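Long-range contacts in tyrosinase (Burkholderia thailandensis, PDB 5ZRD), which probably hydroxylates monophenols to catechols, efficiently at acidic pH, and can oxidise these to quinones at a pair of copper ions: residues Ala7-Arg12 against Tyr97-Glu102; Arg34-Ile39 against Glu103-Ile108; Lys48-Leu53 against Met312-Phe317. One frame throughout, in Å; residues are numbered along the deposited sequence.

Helix 90-108 joins interactions 1 and 2: residues 97-102 hold the N-terminal strand by charge, and residues 103-108 pack against helix 27-41. The two centres lie about 13 Å apart, with Leu-101 touching Trp-36 and Ile-39 between them. The centre of interaction 3 lies about 11 Å from that of interaction 2; Trp-36 CZ3 meets Phe-50 CE1 at 3.4 Å and Ile-39 O lies 2.9 Å from Phe-50 N, a probable hydrogen bond. Interaction 3 also meets interaction 1 through Tyr-97, whose OH is 2.5 Å from Leu-53 O. The copper site borders this cluster: the side chains of Val-98 and Phe-317 each lie about 9 Å from a bound copper.

Interaction 1 (Ala7-Arg12 against Tyr97-Glu102); sequences APRVRR and YVYKLE
Glu-102 leaves helix 90-108 with CG anti to the backbone N (chi1 -170°) and runs out extended, so its carboxylate meets Arg-9 and Arg-11 from strand 9-11 tip to tip. Its CB lies near Arg-11 NH2; beyond it, CD sits between the two guanidinium groups. OE1 accepts from Arg-11 NH2 at 2.9 Å in an almost straight bond (176°) and from Arg-9 NH2 at 3.0 Å. OE2 takes Arg-9 NH1 at 2.9 Å and Arg-11 NE at 3.1 Å, and also the backbone N of Met-114. Arg-9, bent at chi3, grips end-on; Arg-11, extended from CG to NE, grips side-on. None of the four arginine donors lies in the carboxylate plane, from which the Arg-9 guanidinium is turned by 88°: Arg-9 comes over one face, Arg-11 over the other. Two cations around one anion should strongly favour the ionised glutamate. Arginine suits both strand positions because its several N-H groups serve further partners: Arg-9 NH1 reaches Ser-113 and Arg-11 NH1 reaches Tyr-400. Arg-9 NH2 also donates to a water 2.9 Å away. Val-98 lends the apolar wall, its CG1 3.7 Å from Arg-11 NH1, while its side chain also touches the copper ligand His-320. The whole is a buried salt-bridge network, fastening the N-terminal strand, paired in parallel with strand 398-400, to a helix of the tyrosinase di-copper core.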
# COMPACT_ATOMS: atom_id res chain seq x y z
N ALA A 7 9.59 -23.31 49.25
CA ALA A 7 8.19 -23.18 49.64
C ALA A 7 7.56 -21.98 48.91
O ALA A 7 8.09 -20.87 48.94
CB ALA A 7 8.07 -23.02 51.13
N PRO A 8 6.40 -22.21 48.25
CA PRO A 8 5.79 -21.12 47.46
C PRO A 8 5.38 -19.91 48.31
O PRO A 8 4.83 -20.09 49.39
CB PRO A 8 4.53 -21.75 46.82
CG PRO A 8 4.57 -23.21 47.20
CD PRO A 8 5.43 -23.30 48.45
N ARG A 9 5.63 -18.69 47.82
CA ARG A 9 4.84 -17.51 48.30
C ARG A 9 3.34 -17.74 48.10
O ARG A 9 2.92 -18.39 47.12
CB ARG A 9 5.14 -16.25 47.48
CG ARG A 9 6.55 -15.71 47.61
CD ARG A 9 6.58 -14.32 47.00
NE ARG A 9 6.67 -14.44 45.56
CZ ARG A 9 5.65 -14.32 44.72
NH1 ARG A 9 4.44 -13.95 45.14
NH2 ARG A 9 5.87 -14.55 43.44
N VAL A 10 2.54 -17.19 48.98
CA VAL A 10 1.12 -17.41 48.98
C VAL A 10 0.40 -16.11 48.58
O VAL A 10 0.30 -15.21 49.37
CB VAL A 10 0.63 -17.89 50.36
CG1 VAL A 10 -0.84 -18.26 50.32
CG2 VAL A 10 1.47 -19.07 50.85
N ARG A 11 -0.13 -16.10 47.34
CA ARG A 11 -1.09 -15.09 46.88
C ARG A 11 -2.38 -15.27 47.66
O ARG A 11 -2.92 -16.36 47.64
CB ARG A 11 -1.37 -15.21 45.37
CG ARG A 11 -0.27 -14.61 44.52
CD ARG A 11 -0.55 -14.56 43.05
NE ARG A 11 0.62 -14.14 42.30
CZ ARG A 11 0.67 -14.10 40.96
NH1 ARG A 11 -0.39 -14.49 40.26
NH2 ARG A 11 1.76 -13.71 40.33
N ARG A 12 -2.85 -14.21 48.33
CA ARG A 12 -4.00 -14.30 49.22
C ARG A 12 -5.16 -13.41 48.73
O ARG A 12 -5.02 -12.49 47.89
CB ARG A 12 -3.61 -13.93 50.65
CG ARG A 12 -2.67 -14.93 51.32
CD ARG A 12 -2.60 -14.74 52.83
NE ARG A 12 -1.70 -15.71 53.46
CZ ARG A 12 -1.92 -17.03 53.54
NH1 ARG A 12 -3.12 -17.54 53.26
NH2 ARG A 12 -0.92 -17.84 53.88
N TYR A 97 1.55 -11.97 32.71
CA TYR A 97 1.32 -10.52 32.84
C TYR A 97 1.22 -10.17 34.31
O TYR A 97 1.85 -9.21 34.77
CB TYR A 97 0.06 -10.08 32.09
CG TYR A 97 -0.18 -8.59 31.94
CD1 TYR A 97 0.83 -7.65 32.04
CD2 TYR A 97 -1.44 -8.13 31.64
CE1 TYR A 97 0.60 -6.29 31.85
CE2 TYR A 97 -1.69 -6.79 31.41
CZ TYR A 97 -0.67 -5.87 31.53
OH TYR A 97 -0.94 -4.56 31.33
N VAL A 98 0.46 -10.97 35.03
CA VAL A 98 0.23 -10.68 36.44
C VAL A 98 1.54 -10.87 37.20
O VAL A 98 1.85 -10.12 38.12
CB VAL A 98 -0.83 -11.60 37.05
CG1 VAL A 98 -0.98 -11.32 38.54
CG2 VAL A 98 -2.17 -11.43 36.35
N TYR A 99 2.25 -11.92 36.83
CA TYR A 99 3.49 -12.27 37.49
C TYR A 99 4.50 -11.15 37.27
O TYR A 99 5.13 -10.77 38.20
CB TYR A 99 4.04 -13.58 36.93
CG TYR A 99 5.36 -14.03 37.50
CD1 TYR A 99 5.42 -14.62 38.74
CD2 TYR A 99 6.54 -13.94 36.77
CE1 TYR A 99 6.62 -15.08 39.26
CE2 TYR A 99 7.74 -14.40 37.27
CZ TYR A 99 7.78 -14.98 38.52
OH TYR A 99 8.93 -15.46 39.06
N LYS A 100 4.59 -10.65 36.04
CA LYS A 100 5.51 -9.58 35.70
C LYS A 100 5.19 -8.28 36.47
O LYS A 100 6.11 -7.56 36.94
CB LYS A 100 5.53 -9.38 34.18
CG LYS A 100 6.48 -10.31 33.43
CD LYS A 100 7.90 -10.27 33.98
CE LYS A 100 8.88 -11.10 33.19
NZ LYS A 100 10.24 -11.07 33.80
N LEU A 101 3.92 -7.98 36.66
CA LEU A 101 3.57 -6.80 37.46
C LEU A 101 3.96 -7.06 38.92
O LEU A 101 4.38 -6.19 39.64
CB LEU A 101 2.08 -6.46 37.35
CG LEU A 101 1.65 -5.35 38.30
CD1 LEU A 101 0.81 -4.30 37.59
CD2 LEU A 101 0.91 -5.92 39.51
N GLU A 102 3.75 -8.29 39.35
CA GLU A 102 4.14 -8.65 40.70
C GLU A 102 5.67 -8.53 40.83
O GLU A 102 6.13 -8.17 41.89
CB GLU A 102 3.67 -10.07 40.98
CG GLU A 102 3.79 -10.48 42.43
CD GLU A 102 3.44 -11.94 42.67
OE1 GLU A 102 3.99 -12.82 41.91
OE2 GLU A 102 2.66 -12.19 43.63
O HOH W 1 8.31 -15.62 42.37

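Interaction 2 (Arg34-Ile39 against Glu103-Ile108); sequences RAWVGI and EALQSI
Helices 34-39 and 103-108 cross almost at right angles (100°), their axes approaching to 8.1 Å and their backbones coming nearest at Ala-35 and Leu-105, with CA atoms 5.0 Å apart. Small residues allow this closeness: the methyl of Ala-35 rests 3.8 Å from Leu-105 CB, and Gly-38, having no side chain, lets Ile-108 lie against bare backbone, with Ile-108 CG1 3.8 Å from Gly-38 CA. Leu-105, with CG anti to its carbonyl carbon (chi1 -64°), brings its two methyls up to the indole of Trp-36. CD2 sits over the face of the Trp-36 five-membered ring, 3.7 Å from its centroid and only 9° off the normal, a well-centred CH-pi contact. The same methyl meets Ile-39 CD1 at 3.5 Å, and this CD1 lies over the same indole face, nearer the rim. Ile-39 holds CG1 in the crowded position between N and carbonyl carbon, while its CG2 presses on Ala-104 O at 3.3 Å. Phe-50, from helix 50-57, meets Trp-36 edge-to-face. No hydrogen bond joins the two segments, and the buried Trp-36 NE1 finds no partner in the model. Cohesion here thus comes from dispersion and hydrophobic burial, with shape matching rather than polar pairing setting how the helices fit.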
# COMPACT_ATOMS: atom_id res chain seq x y z
N ARG A 34 1.97 0.22 49.53
CA ARG A 34 3.25 0.90 49.39
C ARG A 34 3.90 0.51 48.07
O ARG A 34 4.51 1.34 47.44
CB ARG A 34 4.19 0.61 50.57
CG ARG A 34 5.61 1.15 50.40
CD ARG A 34 6.53 0.81 51.57
NE ARG A 34 6.17 1.58 52.75
CZ ARG A 34 5.55 1.10 53.82
NH1 ARG A 34 5.22 1.94 54.79
NH2 ARG A 34 5.25 -0.19 53.93
N ALA A 35 3.78 -0.77 47.67
CA ALA A 35 4.36 -1.27 46.40
C ALA A 35 3.66 -0.63 45.19
O ALA A 35 4.29 -0.30 44.18
CB ALA A 35 4.23 -2.77 46.35
N TRP A 36 2.34 -0.49 45.30
CA TRP A 36 1.57 0.07 44.21
C TRP A 36 1.88 1.58 44.09
O TRP A 36 2.03 2.11 42.96
CB TRP A 36 0.07 -0.19 44.44
CG TRP A 36 -0.41 -1.46 43.82
CD1 TRP A 36 -0.52 -2.69 44.39
CD2 TRP A 36 -0.86 -1.61 42.47
NE1 TRP A 36 -1.01 -3.60 43.49
CE2 TRP A 36 -1.21 -2.96 42.30
CE3 TRP A 36 -0.98 -0.72 41.40
CZ2 TRP A 36 -1.70 -3.44 41.09
CZ3 TRP A 36 -1.46 -1.20 40.20
CH2 TRP A 36 -1.82 -2.54 40.06
N VAL A 37 2.01 2.27 45.23
CA VAL A 37 2.47 3.68 45.18
C VAL A 37 3.82 3.74 44.45
O VAL A 37 4.01 4.49 43.49
CB VAL A 37 2.54 4.30 46.59
CG1 VAL A 37 3.15 5.70 46.54
CG2 VAL A 37 1.17 4.35 47.25
N GLY A 38 4.73 2.87 44.83
CA GLY A 38 6.06 2.88 44.22
C GLY A 38 6.05 2.64 42.72
O GLY A 38 6.75 3.35 41.97
N ILE A 39 5.31 1.64 42.23
CA ILE A 39 5.34 1.35 40.76
C ILE A 39 4.61 2.46 40.00
O ILE A 39 4.96 2.77 38.86
CB ILE A 39 4.84 -0.07 40.38
CG1 ILE A 39 3.35 -0.30 40.64
CG2 ILE A 39 5.69 -1.15 41.07
CD1 ILE A 39 2.76 -1.48 39.85
N GLU A 103 6.46 -8.81 39.79
CA GLU A 103 7.95 -8.65 39.89
C GLU A 103 8.28 -7.17 40.12
O GLU A 103 9.15 -6.85 40.92
CB GLU A 103 8.69 -9.14 38.63
CG GLU A 103 9.07 -10.61 38.67
CD GLU A 103 9.98 -11.09 37.54
OE1 GLU A 103 10.03 -10.42 36.49
OE2 GLU A 103 10.63 -12.14 37.71
N ALA A 104 7.53 -6.29 39.46
CA ALA A 104 7.61 -4.83 39.63
C ALA A 104 7.18 -4.42 41.04
O ALA A 104 7.84 -3.57 41.63
CB ALA A 104 6.74 -4.15 38.61
N LEU A 105 6.11 -4.96 41.59
CA LEU A 105 5.76 -4.55 42.93
C LEU A 105 6.92 -4.91 43.89
O LEU A 105 7.15 -4.22 44.88
CB LEU A 105 4.46 -5.21 43.41
CG LEU A 105 3.17 -4.87 42.67
CD1 LEU A 105 2.04 -5.73 43.21
CD2 LEU A 105 2.78 -3.41 42.81
N GLN A 106 7.63 -5.99 43.57
CA GLN A 106 8.62 -6.59 44.47
C GLN A 106 9.92 -5.76 44.49
O GLN A 106 10.66 -5.77 45.48
CB GLN A 106 8.90 -8.04 44.07
CG GLN A 106 7.96 -9.05 44.71
CD GLN A 106 8.15 -10.46 44.18
OE1 GLN A 106 8.95 -10.71 43.27
NE2 GLN A 106 7.39 -11.39 44.74
N SER A 107 10.14 -5.04 43.40
CA SER A 107 11.22 -4.08 43.27
C SER A 107 11.02 -2.88 44.21
O SER A 107 11.98 -2.21 44.47
CB SER A 107 11.34 -3.59 41.85
OG SER A 107 10.36 -2.59 41.62
N ILE A 108 9.81 -2.61 44.66
CA ILE A 108 9.57 -1.60 45.65
C ILE A 108 9.58 -2.26 47.03
O ILE A 108 10.29 -1.82 47.92
CB ILE A 108 8.22 -0.89 45.40
CG1 ILE A 108 8.08 -0.30 43.99
CG2 ILE A 108 7.93 0.16 46.48
CD1 ILE A 108 9.34 0.32 43.43

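Interaction 3 (Lys48-Leu53 against Met312-Phe317); sequences KSFFAL and MDPIFF
Phe-50 carries the close side of this contact. Its CG stands anti to the backbone N (chi1 -176°), which carries the ring out from the start of helix 50-57 until its rim reaches the turn that leads into helix 315-334. The rim does the touching: CE2 comes 3.3 Å from Met-312 O, near the ring plane, so the weakly positive C-H edge faces a carbonyl oxygen. CE2 also lies 4.2 Å from Pro-314 CG, and on the other side of the ring tip CE1 reaches Phe-317 CE1 at 3.8 Å, the two side chains meeting tip to tip. A flat, apolar phenyl suits this slot, since its edge can meet backbone and ring together. Phe-152 meets Phe-50 edge-to-face from outside the two segments.

The packing is looser toward Phe-51, a partly exposed residue whose CB points away from the other segment. Here Met-312, bent at chi2 (-60°), brings its terminal CE to Phe-51 O at 3.5 Å and to Phe-51 CE1 at 3.9 Å. Its sulfur stands 5.1 Å from the ring centroid, 46° off the normal, an oblique Met-aromatic contact for which a flexible thioether is well fitted. Pro-44, Pro-155 and Val-156 also touch Phe-51.

Both segments carry a capping bond. Ser-49 OG, at the N-cap, accepts a weak bond from Ala-52 N, while Asp-313 OD1 takes Ile-315 N at 2.9 Å and also pairs with Arg-179. Next to this packing, Phe-316 touches the oxygen atom bound in the di-copper site and stacks on His-320. The contact thus joins the starts of two helices bearing copper-binding histidines, His-57 and His-320, within the common central domain of a tyrosinase.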
# COMPACT_ATOMS: atom_id res chain seq x y z
N LYS A 48 9.24 -1.35 34.42
CA LYS A 48 8.52 -1.76 35.61
C LYS A 48 7.58 -0.67 36.17
O LYS A 48 6.93 -0.89 37.20
CB LYS A 48 9.55 -2.12 36.70
CG LYS A 48 10.57 -3.19 36.32
CD LYS A 48 11.31 -3.68 37.55
CE LYS A 48 12.06 -4.98 37.36
NZ LYS A 48 13.51 -4.71 37.15
N SER A 49 7.51 0.52 35.58
CA SER A 49 6.47 1.49 35.99
C SER A 49 5.08 0.92 35.71
O SER A 49 4.90 0.15 34.77
CB SER A 49 6.60 2.80 35.26
OG SER A 49 6.56 2.62 33.84
N PHE A 50 4.09 1.36 36.45
CA PHE A 50 2.75 0.91 36.18
C PHE A 50 2.32 1.33 34.77
O PHE A 50 1.53 0.64 34.15
CB PHE A 50 1.77 1.44 37.22
CG PHE A 50 0.39 0.90 37.01
CD1 PHE A 50 0.16 -0.47 37.02
CD2 PHE A 50 -0.69 1.74 36.79
CE1 PHE A 50 -1.10 -0.98 36.80
CE2 PHE A 50 -1.96 1.23 36.60
CZ PHE A 50 -2.17 -0.13 36.61
N PHE A 51 2.81 2.45 34.26
CA PHE A 51 2.32 2.95 32.98
C PHE A 51 2.79 2.05 31.83
O PHE A 51 2.06 1.80 30.88
CB PHE A 51 2.79 4.38 32.72
CG PHE A 51 2.38 4.91 31.37
CD1 PHE A 51 1.10 5.38 31.15
CD2 PHE A 51 3.29 4.92 30.32
CE1 PHE A 51 0.72 5.86 29.90
CE2 PHE A 51 2.91 5.41 29.08
CZ PHE A 51 1.63 5.86 28.86
N ALA A 52 4.03 1.62 31.93
CA ALA A 52 4.60 0.75 30.94
C ALA A 52 3.87 -0.60 30.95
O ALA A 52 3.49 -1.10 29.89
CB ALA A 52 6.08 0.59 31.23
N LEU A 53 3.70 -1.15 32.16
CA LEU A 53 3.08 -2.47 32.44
C LEU A 53 1.64 -2.45 31.95
O LEU A 53 1.28 -3.32 31.18
CB LEU A 53 3.12 -2.78 33.94
CG LEU A 53 4.45 -3.30 34.50
CD1 LEU A 53 4.44 -3.26 36.03
CD2 LEU A 53 4.72 -4.73 34.02
N MET A 312 -4.80 -0.09 32.33
CA MET A 312 -4.38 1.10 33.09
C MET A 312 -5.19 1.21 34.37
O MET A 312 -4.87 2.02 35.20
CB MET A 312 -4.57 2.40 32.30
CG MET A 312 -3.73 2.50 31.05
SD MET A 312 -1.96 2.42 31.42
CE MET A 312 -1.24 2.45 29.78
N ASP A 313 -6.23 0.42 34.54
CA ASP A 313 -6.97 0.43 35.80
C ASP A 313 -6.40 -0.63 36.74
O ASP A 313 -6.47 -1.80 36.44
CB ASP A 313 -8.44 0.15 35.56
CG ASP A 313 -9.27 0.26 36.82
OD1 ASP A 313 -8.74 0.04 37.96
OD2 ASP A 313 -10.46 0.61 36.62
N PRO A 314 -5.88 -0.23 37.91
CA PRO A 314 -5.26 -1.18 38.87
C PRO A 314 -6.11 -2.42 39.15
O PRO A 314 -5.51 -3.49 39.44
CB PRO A 314 -5.07 -0.36 40.15
CG PRO A 314 -4.89 1.06 39.65
CD PRO A 314 -5.80 1.15 38.45
N ILE A 315 -7.46 -2.30 39.05
CA ILE A 315 -8.35 -3.41 39.37
C ILE A 315 -8.15 -4.52 38.33
O ILE A 315 -8.47 -5.68 38.60
CB ILE A 315 -9.85 -3.01 39.44
CG1 ILE A 315 -10.66 -4.02 40.23
CG2 ILE A 315 -10.48 -2.84 38.08
CD1 ILE A 315 -11.99 -3.46 40.71
N PHE A 316 -7.71 -4.14 37.14
CA PHE A 316 -7.36 -5.17 36.15
C PHE A 316 -6.54 -6.31 36.77
O PHE A 316 -6.81 -7.45 36.51
CB PHE A 316 -6.58 -4.58 34.99
CG PHE A 316 -6.20 -5.58 33.93
CD1 PHE A 316 -5.06 -6.35 34.07
CD2 PHE A 316 -6.97 -5.72 32.78
CE1 PHE A 316 -4.72 -7.26 33.09
CE2 PHE A 316 -6.63 -6.64 31.80
CZ PHE A 316 -5.51 -7.41 31.97
N PHE A 317 -5.60 -5.99 37.62
CA PHE A 317 -4.61 -6.99 38.07
C PHE A 317 -5.17 -7.83 39.23
O PHE A 317 -4.85 -9.03 39.34
CB PHE A 317 -3.28 -6.30 38.38
CG PHE A 317 -2.65 -5.82 37.12
CD1 PHE A 317 -3.02 -4.60 36.58
CD2 PHE A 317 -1.87 -6.66 36.36
CE1 PHE A 317 -2.54 -4.20 35.35
CE2 PHE A 317 -1.37 -6.24 35.14
CZ PHE A 317 -1.70 -5.02 34.63